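Local coordinates for GTPase-activating protein skywalker (PDB 5HJQ), which acts as a GTPase-activating protein for Rab35, binds phosphoinositides through its TBC domain, and regulates recycling and turnover of synaptic vesicle proteins, at residues Q115-L120 and T201-H206. Sequence-based numbering, arbitrary orientation.
Sequences QLWPML and TSILLH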
loop_
_atom_site.group_PDB
_atom_site.type_symbol
_atom_site.label_atom_id
_atom_site.label_comp_id
_atom_site.label_asym_id
_atom_site.label_seq_id
_atom_site.Cartn_x
_atom_site.Cartn_y
_atom_site.Cartn_z
ATOM N N GLN A 115 -10.910 -14.209 -5.405
ATOM C CA GLN A 115 -10.073 -15.197 -6.072
ATOM C C GLN A 115 -8.790 -14.599 -6.652
ATOM O O GLN A 115 -7.735 -15.230 -6.605
ATOM C CB GLN A 115 -10.861 -15.894 -7.185
ATOM C CG GLN A 115 -11.886 -16.907 -6.692
ATOM C CD GLN A 115 -12.574 -17.635 -7.830
ATOM O OE1 GLN A 115 -12.212 -18.763 -8.167
ATOM N NE2 GLN A 115 -13.571 -16.992 -8.427
ATOM N N LEU A 116 -8.884 -13.394 -7.209
ATOM C CA LEU A 116 -7.746 -12.773 -7.888
ATOM C C LEU A 116 -6.580 -12.497 -6.943
ATOM O O LEU A 116 -5.438 -12.850 -7.236
ATOM C CB LEU A 116 -8.175 -11.471 -8.571
ATOM C CG LEU A 116 -7.090 -10.675 -9.303
ATOM C CD1 LEU A 116 -6.325 -11.559 -10.278
ATOM C CD2 LEU A 116 -7.703 -9.484 -10.028
ATOM N N TRP A 117 -6.872 -11.876 -5.806
ATOM C CA TRP A 117 -5.819 -11.452 -4.883
ATOM C C TRP A 117 -5.059 -12.594 -4.190
ATOM O O TRP A 117 -3.835 -12.518 -4.073
ATOM C CB TRP A 117 -6.395 -10.505 -3.828
ATOM C CG TRP A 117 -6.602 -9.113 -4.336
ATOM C CD1 TRP A 117 -6.460 -8.679 -5.622
ATOM C CD2 TRP A 117 -6.971 -7.966 -3.564
ATOM N NE1 TRP A 117 -6.723 -7.332 -5.699
ATOM C CE2 TRP A 117 -7.040 -6.871 -4.448
ATOM C CE3 TRP A 117 -7.255 -7.760 -2.212
ATOM C CZ2 TRP A 117 -7.385 -5.590 -4.025
ATOM C CZ3 TRP A 117 -7.589 -6.487 -1.792
ATOM C CH2 TRP A 117 -7.654 -5.418 -2.696
ATOM N N PRO A 118 -5.763 -13.647 -3.718
ATOM C CA PRO A 118 -4.977 -14.733 -3.112
ATOM C C PRO A 118 -4.005 -15.394 -4.087
ATOM O O PRO A 118 -2.965 -15.904 -3.670
ATOM C CB PRO A 118 -6.047 -15.729 -2.664
ATOM C CG PRO A 118 -7.244 -14.895 -2.425
ATOM C CD PRO A 118 -7.208 -13.835 -3.487
ATOM N N MET A 119 -4.341 -15.374 -5.372
ATOM C CA MET A 119 -3.469 -15.937 -6.392
ATOM C C MET A 119 -2.258 -15.042 -6.662
ATOM O O MET A 119 -1.123 -15.522 -6.726
ATOM C CB MET A 119 -4.243 -16.163 -7.688
ATOM C CG MET A 119 -3.387 -16.703 -8.815
ATOM S SD MET A 119 -4.320 -17.006 -10.328
ATOM C CE MET A 119 -4.871 -15.350 -10.735
ATOM N N LEU A 120 -2.509 -13.747 -6.835
ATOM C CA LEU A 120 -1.437 -12.784 -7.093
ATOM C C LEU A 120 -0.383 -12.809 -5.989
ATOM O O LEU A 120 0.814 -12.853 -6.266
ATOM C CB LEU A 120 -1.998 -11.367 -7.240
ATOM C CG LEU A 120 -2.947 -11.106 -8.413
ATOM C CD1 LEU A 120 -3.428 -9.663 -8.398
ATOM C CD2 LEU A 120 -2.267 -11.435 -9.731
ATOM N N THR A 201 -3.248 -5.688 5.804
ATOM C CA THR A 201 -4.027 -6.780 6.378
ATOM C C THR A 201 -5.511 -6.436 6.383
ATOM O O THR A 201 -6.351 -7.268 6.044
ATOM C CB THR A 201 -3.576 -7.096 7.815
ATOM O OG1 THR A 201 -2.198 -7.483 7.809
ATOM C CG2 THR A 201 -4.415 -8.222 8.412
ATOM N N SER A 202 -5.820 -5.199 6.756
ATOM C CA SER A 202 -7.193 -4.714 6.754
ATOM C C SER A 202 -7.794 -4.712 5.351
ATOM O O SER A 202 -8.963 -5.041 5.173
ATOM C CB SER A 202 -7.263 -3.305 7.349
ATOM O OG SER A 202 -7.012 -3.326 8.744
ATOM N N ILE A 203 -6.993 -4.333 4.361
ATOM C CA ILE A 203 -7.453 -4.270 2.977
ATOM C C ILE A 203 -7.779 -5.660 2.437
ATOM O O ILE A 203 -8.822 -5.868 1.814
ATOM C CB ILE A 203 -6.401 -3.605 2.068
ATOM C CG1 ILE A 203 -6.184 -2.146 2.477
ATOM C CG2 ILE A 203 -6.828 -3.675 0.615
ATOM C CD1 ILE A 203 -5.206 -1.402 1.592
ATOM N N LEU A 204 -6.877 -6.603 2.681
ATOM C CA LEU A 204 -7.078 -7.989 2.288
ATOM C C LEU A 204 -8.384 -8.533 2.854
ATOM O O LEU A 204 -9.141 -9.209 2.160
ATOM C CB LEU A 204 -5.906 -8.844 2.763
ATOM C CG LEU A 204 -4.549 -8.541 2.132
ATOM C CD1 LEU A 204 -3.456 -9.247 2.904
ATOM C CD2 LEU A 204 -4.549 -8.982 0.681
ATOM N N LEU A 205 -8.645 -8.208 4.116
ATOM C CA LEU A 205 -9.805 -8.718 4.840
ATOM C C LEU A 205 -11.138 -8.213 4.287
ATOM O O LEU A 205 -12.197 -8.688 4.691
ATOM C CB LEU A 205 -9.688 -8.352 6.321
ATOM C CG LEU A 205 -8.728 -9.225 7.132
ATOM C CD1 LEU A 205 -8.607 -8.723 8.564
ATOM C CD2 LEU A 205 -9.200 -10.682 7.105
ATOM N N HIS A 206 -11.089 -7.253 3.371
ATOM C CA HIS A 206 -12.308 -6.722 2.772
ATOM C C HIS A 206 -12.842 -7.618 1.655
ATOM O O HIS A 206 -13.947 -7.399 1.162
ATOM C CB HIS A 206 -12.069 -5.310 2.222
ATOM C CG HIS A 206 -12.064 -4.241 3.270
ATOM N ND1 HIS A 206 -11.032 -4.081 4.169
ATOM C CD2 HIS A 206 -12.969 -3.277 3.562
ATOM C CE1 HIS A 206 -11.301 -3.065 4.969
ATOM N NE2 HIS A 206 -12.472 -2.560 4.622
#
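The R-x-x-x-W signature of TBC domains closes with a tryptophan, here W117, which helix 113-122 sends into the all-helical core to meet I203 and L204 near the C-terminal end of helix 197-204. This contact illustrates how one large side chain can join two helices: the CA atoms of W117 and L204, the nearest pair across the contact, are 8.1 Å from each other, and the buried indole fills the interval. W117 CG stands anti to the carbonyl carbon (chi1 -78°), and the benzo part of the ring system leads toward the second helix. There I203 CG2 lies 3.8 Å from both CZ3 and CH2 of W117, approaching the ring obliquely. I203 CG2 is itself anti to its backbone N and beside its carbonyl carbon, an arrangement in which the methyl and I203 O both reach the benzo end of the indole; the oxygen lies in the indole plane, 3.9 Å from W117 CZ3 at the ring's edge. The same oxygen accepts a backbone hydrogen bond from H206 N (3.1 Å). Further back along the indole, L204 CD2 rests 4.1 Å from W117 CE3. The pyrrole side serves a different purpose, for W117 NE1 is hydrogen-bonded to D292 of helix 284-297, a third element of the TBC fold, whose F295 meets the indole edge-to-face, as does F207. A leucine here would probably open a gap beside I203 CG2 and leave D292 without its indole N-H partner. Immediately after W117, the ring nitrogen of P118 makes no bond to the preceding turn, and helix 113-122 kinks.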